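Local coordinates for protein probable 2-phosphosulfolactate phosphatase (Clostridium acetobutylicum, PDB 1VR0) that probably hydrolyses (2R)-O-phospho-3-sulfolactate to (2R)-3-sulfolactate and phosphate, using a bound magnesium ion, at residues V36-T48 against D129-V141. Numbering follows the deposited sequence.
With MG (magnesium ion), chain D; 3SL ((2R)-3-sulfolactic acid), chain E.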
ATOM      1  N   VAL A  36      13.644   4.924   6.508  1.00 39.34           N
ATOM      2  CA  VAL A  36      13.598   3.542   6.078  1.00 39.47           C
ATOM      3  C   VAL A  36      13.292   2.627   7.272  1.00 39.87           C
ATOM      4  O   VAL A  36      13.911   2.736   8.345  1.00 40.21           O
ATOM      5  CB  VAL A  36      14.884   3.133   5.387  1.00 39.17           C
ATOM      6  CG1 VAL A  36      14.802   1.689   4.991  1.00 39.62           C
ATOM      7  CG2 VAL A  36      15.137   4.007   4.157  1.00 39.40           C
ATOM      8  N   ILE A  37      12.335   1.724   7.076  1.00 40.32           N
ATOM      9  CA  ILE A  37      11.928   0.784   8.121  1.00 40.79           C
ATOM     10  C   ILE A  37      11.993  -0.674   7.666  1.00 40.69           C
ATOM     11  O   ILE A  37      11.386  -1.060   6.678  1.00 40.63           O
ATOM     12  CB  ILE A  37      10.534   1.159   8.648  1.00 41.01           C
ATOM     13  CG1 ILE A  37      10.631   2.519   9.353  1.00 42.29           C
ATOM     14  CG2 ILE A  37      10.031   0.161   9.652  1.00 40.45           C
ATOM     15  CD1 ILE A  37       9.303   3.169   9.567  1.00 43.65           C
ATOM     16  N   ASP A  38      12.771  -1.468   8.390  1.00 41.00           N
ATOM     17  CA  ASP A  38      12.747  -2.940   8.257  1.00 41.36           C
ATOM     18  C   ASP A  38      12.885  -3.498   9.687  1.00 41.59           C
ATOM     19  O   ASP A  38      13.949  -3.961  10.085  1.00 42.26           O
ATOM     20  CB  ASP A  38      13.890  -3.422   7.341  1.00 40.62           C
ATOM     21  CG  ASP A  38      13.798  -4.896   7.003  1.00 42.53           C
ATOM     22  OD1 ASP A  38      12.695  -5.361   6.700  1.00 47.60           O
ATOM     23  OD2 ASP A  38      14.816  -5.628   7.008  1.00 45.11           O
HETATM   24  N   MSE A  39      11.821  -3.431  10.479  1.00 41.73           N
HETATM   25  CA  MSE A  39      11.978  -3.625  11.931  1.00 42.60           C
HETATM   26  C   MSE A  39      12.332  -5.054  12.329  1.00 41.85           C
HETATM   27  O   MSE A  39      12.929  -5.286  13.405  1.00 41.99           O
HETATM   28  CB  MSE A  39      10.746  -3.153  12.702  1.00 42.20           C
HETATM   29  CG  MSE A  39       9.487  -3.849  12.298  1.00 44.62           C
HETATM   30 SE   MSE A  39       8.094  -3.863  13.704  1.00 44.38          SE
HETATM   31  CE  MSE A  39       9.148  -4.607  15.180  1.00 44.46           C
ATOM     32  N   LEU A  40      11.973  -6.006  11.475  1.00 40.83           N
ATOM     33  CA  LEU A  40      12.302  -7.404  11.744  1.00 40.57           C
ATOM     34  C   LEU A  40      13.107  -7.895  10.582  1.00 40.17           C
ATOM     35  O   LEU A  40      12.547  -8.602   9.719  1.00 40.15           O
ATOM     36  CB  LEU A  40      11.029  -8.249  11.893  1.00 40.11           C
ATOM     37  CG  LEU A  40      10.314  -7.989  13.219  1.00 41.93           C
ATOM     38  CD1 LEU A  40       8.932  -8.681  13.298  1.00 43.64           C
ATOM     39  CD2 LEU A  40      11.157  -8.393  14.398  1.00 41.50           C
ATOM     40  N   ARG A  41      14.417  -7.597  10.536  1.00 39.67           N
ATOM     41  CA  ARG A  41      15.225  -7.071  11.645  1.00 38.85           C
ATOM     42  C   ARG A  41      16.284  -6.044  11.261  1.00 38.97           C
ATOM     43  O   ARG A  41      16.901  -5.461  12.160  1.00 39.38           O
ATOM     44  CB  ARG A  41      15.957  -8.219  12.365  1.00 38.35           C
ATOM     45  CG  ARG A  41      15.057  -9.235  13.069  1.00 37.80           C
ATOM     46  CD  ARG A  41      15.826 -10.496  13.430  1.00 37.53           C
ATOM     47  NE  ARG A  41      16.187 -11.291  12.245  1.00 37.58           N
ATOM     48  CZ  ARG A  41      17.079 -12.283  12.232  1.00 37.56           C
ATOM     49  NH1 ARG A  41      17.336 -12.935  11.113  1.00 37.07           N
ATOM     50  NH2 ARG A  41      17.717 -12.642  13.332  1.00 38.49           N
ATOM     51  N   ALA A  42      16.484  -5.785   9.970  1.00 38.97           N
ATOM     52  CA  ALA A  42      17.642  -4.968   9.504  1.00 38.98           C
ATOM     53  C   ALA A  42      17.798  -3.585  10.156  1.00 39.13           C
ATOM     54  O   ALA A  42      18.888  -3.242  10.565  1.00 38.87           O
ATOM     55  CB  ALA A  42      17.660  -4.813   7.991  1.00 38.77           C
ATOM     56  N   THR A  43      16.733  -2.792  10.251  1.00 39.41           N
ATOM     57  CA  THR A  43      16.876  -1.475  10.831  1.00 39.76           C
ATOM     58  C   THR A  43      16.934  -1.526  12.340  1.00 40.05           C
ATOM     59  O   THR A  43      17.423  -0.584  12.956  1.00 40.39           O
ATOM     60  CB  THR A  43      15.800  -0.488  10.398  1.00 39.79           C
ATOM     61  OG1 THR A  43      14.497  -1.016  10.656  1.00 40.76           O
ATOM     62  CG2 THR A  43      15.954  -0.207   8.940  1.00 41.62           C
ATOM     63  N   SER A  44      16.445  -2.615  12.937  1.00 40.23           N
ATOM     64  CA  SER A  44      16.640  -2.841  14.371  1.00 39.95           C
ATOM     65  C   SER A  44      18.099  -3.194  14.651  1.00 39.23           C
ATOM     66  O   SER A  44      18.646  -2.780  15.677  1.00 39.04           O
ATOM     67  CB  SER A  44      15.707  -3.934  14.880  1.00 39.50           C
ATOM     68  OG  SER A  44      14.376  -3.477  14.750  1.00 41.24           O
ATOM     69  N   VAL A  45      18.712  -3.938  13.729  1.00 38.26           N
ATOM     70  CA  VAL A  45      20.129  -4.240  13.822  1.00 38.08           C
ATOM     71  C   VAL A  45      20.966  -2.952  13.663  1.00 37.52           C
ATOM     72  O   VAL A  45      21.769  -2.600  14.511  1.00 37.70           O
ATOM     73  CB  VAL A  45      20.569  -5.283  12.777  1.00 37.84           C
ATOM     74  CG1 VAL A  45      22.036  -5.236  12.606  1.00 37.24           C
ATOM     75  CG2 VAL A  45      20.114  -6.699  13.178  1.00 37.40           C
ATOM     76  N   ILE A  46      20.768  -2.242  12.584  1.00 37.06           N
ATOM     77  CA  ILE A  46      21.544  -1.042  12.347  1.00 37.15           C
ATOM     78  C   ILE A  46      21.469  -0.083  13.554  1.00 37.72           C
ATOM     79  O   ILE A  46      22.495   0.416  14.018  1.00 37.55           O
ATOM     80  CB  ILE A  46      21.099  -0.337  11.074  1.00 36.36           C
ATOM     81  CG1 ILE A  46      21.495  -1.182   9.868  1.00 34.83           C
ATOM     82  CG2 ILE A  46      21.732   1.044  10.970  1.00 36.12           C
ATOM     83  CD1 ILE A  46      20.561  -1.052   8.716  1.00 33.23           C
ATOM     84  N   THR A  47      20.254   0.154  14.031  1.00 37.95           N
ATOM     85  CA  THR A  47      20.006   1.034  15.141  1.00 38.44           C
ATOM     86  C   THR A  47      20.752   0.575  16.410  1.00 38.59           C
ATOM     87  O   THR A  47      21.371   1.373  17.102  1.00 38.10           O
ATOM     88  CB  THR A  47      18.491   1.086  15.425  1.00 38.68           C
ATOM     89  OG1 THR A  47      17.824   1.681  14.308  1.00 40.30           O
ATOM     90  CG2 THR A  47      18.195   1.927  16.670  1.00 40.50           C
ATOM     91  N   THR A  48      20.679  -0.721  16.697  1.00 38.59           N
ATOM     92  CA  THR A  48      21.296  -1.280  17.869  1.00 38.56           C
ATOM     93  C   THR A  48      22.840  -1.201  17.773  1.00 38.63           C
ATOM     94  O   THR A  48      23.528  -0.745  18.705  1.00 38.90           O
ATOM     95  CB  THR A  48      20.806  -2.730  18.071  1.00 38.84           C
ATOM     96  OG1 THR A  48      19.397  -2.719  18.316  1.00 38.37           O
ATOM     97  CG2 THR A  48      21.509  -3.410  19.243  1.00 38.43           C
ATOM     98  N   ASP A 129      17.540  13.576   3.101  1.00 39.39           N
ATOM     99  CA  ASP A 129      18.076  12.902   4.277  1.00 39.63           C
ATOM    100  C   ASP A 129      17.478  11.539   4.338  1.00 39.58           C
ATOM    101  O   ASP A 129      16.264  11.438   4.283  1.00 40.13           O
ATOM    102  CB  ASP A 129      17.686  13.641   5.552  1.00 39.65           C
ATOM    103  CG  ASP A 129      18.367  14.991   5.673  1.00 40.07           C
ATOM    104  OD1 ASP A 129      19.582  14.997   5.921  1.00 39.10           O
ATOM    105  OD2 ASP A 129      17.686  16.048   5.522  1.00 42.22           O
ATOM    106  N   ILE A 130      18.314  10.501   4.447  1.00 39.48           N
ATOM    107  CA  ILE A 130      17.831   9.145   4.708  1.00 39.26           C
ATOM    108  C   ILE A 130      18.048   8.761   6.179  1.00 38.93           C
ATOM    109  O   ILE A 130      19.175   8.574   6.615  1.00 39.08           O
ATOM    110  CB  ILE A 130      18.520   8.072   3.851  1.00 39.31           C
ATOM    111  CG1 ILE A 130      18.300   8.316   2.358  1.00 39.42           C
ATOM    112  CG2 ILE A 130      17.999   6.669   4.261  1.00 38.77           C
ATOM    113  CD1 ILE A 130      19.369   9.095   1.721  1.00 40.25           C
ATOM    114  N   LEU A 131      16.963   8.612   6.917  1.00 38.66           N
ATOM    115  CA  LEU A 131      17.007   8.196   8.316  1.00 38.72           C
ATOM    116  C   LEU A 131      16.724   6.728   8.478  1.00 38.52           C
ATOM    117  O   LEU A 131      15.993   6.140   7.704  1.00 39.22           O
ATOM    118  CB  LEU A 131      15.962   8.961   9.128  1.00 38.55           C
ATOM    119  CG  LEU A 131      16.034  10.486   9.046  1.00 39.08           C
ATOM    120  CD1 LEU A 131      14.942  11.102   9.923  1.00 39.89           C
ATOM    121  CD2 LEU A 131      17.420  11.021   9.463  1.00 39.76           C
ATOM    122  N   ILE A 132      17.283   6.123   9.509  1.00 38.49           N
ATOM    123  CA  ILE A 132      17.033   4.715   9.759  1.00 38.28           C
ATOM    124  C   ILE A 132      16.138   4.620  10.961  1.00 38.41           C
ATOM    125  O   ILE A 132      16.494   5.107  12.016  1.00 38.06           O
ATOM    126  CB  ILE A 132      18.323   3.940  10.044  1.00 38.01           C
ATOM    127  CG1 ILE A 132      19.303   4.075   8.865  1.00 37.78           C
ATOM    128  CG2 ILE A 132      17.990   2.508  10.327  1.00 37.93           C
ATOM    129  CD1 ILE A 132      18.721   3.708   7.485  1.00 36.70           C
ATOM    130  N   GLY A 133      14.975   3.995  10.793  1.00 38.78           N
ATOM    131  CA  GLY A 133      13.989   3.940  11.852  1.00 39.01           C
ATOM    132  C   GLY A 133      13.541   2.550  12.218  1.00 39.24           C
ATOM    133  O   GLY A 133      13.623   1.610  11.429  1.00 39.57           O
ATOM    134  N   SER A 134      13.065   2.433  13.448  1.00 39.60           N
ATOM    135  CA  SER A 134      12.645   1.152  14.011  1.00 39.68           C
ATOM    136  C   SER A 134      11.781   1.496  15.190  1.00 39.67           C
ATOM    137  O   SER A 134      11.705   2.676  15.595  1.00 39.80           O
ATOM    138  CB  SER A 134      13.874   0.361  14.470  1.00 40.13           C
ATOM    139  OG  SER A 134      14.606   1.042  15.504  1.00 40.00           O
ATOM    140  N   VAL A 135      11.179   0.485  15.798  1.00 39.65           N
ATOM    141  CA  VAL A 135      10.457   0.718  17.063  1.00 39.79           C
ATOM    142  C   VAL A 135      11.397   1.249  18.133  1.00 39.42           C
ATOM    143  O   VAL A 135      11.030   2.114  18.934  1.00 39.56           O
ATOM    144  CB  VAL A 135       9.735  -0.573  17.574  1.00 39.44           C
ATOM    145  CG1 VAL A 135       8.915  -0.299  18.832  1.00 39.75           C
ATOM    146  CG2 VAL A 135       8.819  -1.093  16.520  1.00 40.68           C
ATOM    147  N   LEU A 136      12.610   0.721  18.135  1.00 39.48           N
ATOM    148  CA  LEU A 136      13.592   1.029  19.179  1.00 39.77           C
ATOM    149  C   LEU A 136      13.944   2.503  19.239  1.00 39.46           C
ATOM    150  O   LEU A 136      14.181   3.013  20.316  1.00 39.49           O
ATOM    151  CB  LEU A 136      14.877   0.245  18.929  1.00 40.11           C
ATOM    152  CG  LEU A 136      14.771  -1.268  18.870  1.00 40.31           C
ATOM    153  CD1 LEU A 136      15.994  -1.832  18.153  1.00 40.76           C
ATOM    154  CD2 LEU A 136      14.615  -1.810  20.273  1.00 40.12           C
ATOM    155  N   ASN A 137      14.010   3.174  18.084  1.00 39.42           N
ATOM    156  CA  ASN A 137      14.335   4.606  18.050  1.00 39.40           C
ATOM    157  C   ASN A 137      13.232   5.497  17.471  1.00 39.52           C
ATOM    158  O   ASN A 137      13.496   6.614  17.027  1.00 39.37           O
ATOM    159  CB  ASN A 137      15.675   4.845  17.340  1.00 39.33           C
ATOM    160  CG  ASN A 137      15.609   4.623  15.848  1.00 38.18           C
ATOM    161  OD1 ASN A 137      14.664   4.039  15.345  1.00 38.24           O
ATOM    162  ND2 ASN A 137      16.615   5.102  15.136  1.00 36.21           N
ATOM    163  N   GLY A 138      11.998   5.013  17.534  1.00 39.74           N
ATOM    164  CA  GLY A 138      10.842   5.713  16.973  1.00 39.99           C
ATOM    165  C   GLY A 138      10.683   7.138  17.451  1.00 40.18           C
ATOM    166  O   GLY A 138      10.591   8.045  16.642  1.00 40.43           O
ATOM    167  N   GLU A 139      10.695   7.345  18.761  1.00 40.25           N
ATOM    168  CA  GLU A 139      10.574   8.691  19.303  1.00 40.73           C
ATOM    169  C   GLU A 139      11.700   9.602  18.800  1.00 40.17           C
ATOM    170  O   GLU A 139      11.460  10.749  18.388  1.00 40.39           O
ATOM    171  CB  GLU A 139      10.576   8.670  20.841  1.00 41.02           C
ATOM    172  CG  GLU A 139       9.362   8.015  21.502  1.00 43.35           C
ATOM    173  CD  GLU A 139       8.119   8.923  21.593  1.00 47.18           C
ATOM    174  OE1 GLU A 139       8.177  10.108  21.229  1.00 50.69           O
ATOM    175  OE2 GLU A 139       7.059   8.459  22.051  1.00 48.43           O
ATOM    176  N   ALA A 140      12.926   9.108  18.843  1.00 39.31           N
ATOM    177  CA  ALA A 140      14.057   9.921  18.443  1.00 38.83           C
ATOM    178  C   ALA A 140      13.974  10.260  16.953  1.00 38.92           C
ATOM    179  O   ALA A 140      14.357  11.346  16.541  1.00 38.36           O
ATOM    180  CB  ALA A 140      15.361   9.218  18.775  1.00 38.80           C
ATOM    181  N   VAL A 141      13.455   9.330  16.146  1.00 39.17           N
ATOM    182  CA  VAL A 141      13.267   9.582  14.708  1.00 39.06           C
ATOM    183  C   VAL A 141      12.256  10.711  14.488  1.00 39.01           C
ATOM    184  O   VAL A 141      12.418  11.544  13.605  1.00 38.60           O
ATOM    185  CB  VAL A 141      12.760   8.331  13.978  1.00 38.98           C
ATOM    186  CG1 VAL A 141      12.402   8.664  12.560  1.00 38.49           C
ATOM    187  CG2 VAL A 141      13.804   7.204  14.029  1.00 39.67           C
TER
HETATM  188 MG    MG D 400      10.603  -5.847   6.537  1.00 35.97          MG
HETATM  189  O11 3SL E 300      13.123 -13.351   5.346  1.00 73.89           O
HETATM  190  C1  3SL E 300      13.542 -13.244   6.516  1.00 73.32           C
HETATM  191  O12 3SL E 300      13.224 -13.996   7.471  1.00 73.24           O
HETATM  192  C2  3SL E 300      14.487 -12.131   6.767  1.00 73.16           C
HETATM  193  O2  3SL E 300      14.012 -11.005   6.033  1.00 70.38           O
HETATM  194  C3  3SL E 300      14.539 -11.901   8.264  1.00 75.28           C
HETATM  195  S   3SL E 300      15.373 -10.516   8.649  1.00 78.91           S
HETATM  196  O3S 3SL E 300      16.741 -10.861   9.074  1.00 79.24           O
HETATM  197  O1S 3SL E 300      15.242  -9.411   7.639  1.00 77.80           O
HETATM  198  O2S 3SL E 300      14.807 -10.008   9.904  1.00 82.36           O
HETATM  199  O   HOH W   1      10.511  -5.812   9.075  1.00 26.12           O
HETATM  200  O   HOH W   2      12.407  -2.126  16.200  1.00 24.54           O
HETATM  201  O   HOH W   3       9.319  -7.902   7.053  1.00 45.17           O
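V36 and I132 pair as neighbours on parallel strands. V36 N donates to L131 O (2.9 Å, 172° at the hydrogen), and G133 N donates to V36 O (3.0 Å).

Next to the paired strands, hydroxyls take over. T43 OG1 gives its proton to G133 O at 2.9 Å and accepts from D38 N, also at 2.9 Å. With chi1 at 54°, OG1 lies between the backbone N and the carbonyl carbon of T43, while CG2 rests on I132 CG2. One side chain thus ties the start of helix 42-51 to the backbone of D38 and of G133. D38 follows its strand directly and binds magnesium through OD1, with G158 and D167 completing the protein ligands. T43 thus helps fix the backbone of a metal ligand. R41 NH1 donates to sulfonate O3S of 3-sulfolactate; the placing of O2S, near NE, is doubtful. S44 OG donates to M39 O and receives a proton from a water that also accepts weakly from V135 N. N137 ND2 donates to I132 O, which lies close to the amide plane, and also bonds L237 O.

Apolar contacts fill the rest. V36 CG2 lies alongside I130 CG2 at 3.9 Å. The selenomethionine M39 lays CE against V135 CG2 (3.8 Å). L136 CD1 reaches S44 and T48 on the helix, touching T48 OG1 at 3.5 Å. T47 CG2 packs over the amide of N137.

The helix turns at 42-48 run at 99° to strand 129-133. Helix 117-123 covers V36, I46 and I132, helix 223-229 covers M39 and S44, and helix 165-181 packs on I37 from the other face of the central sheet.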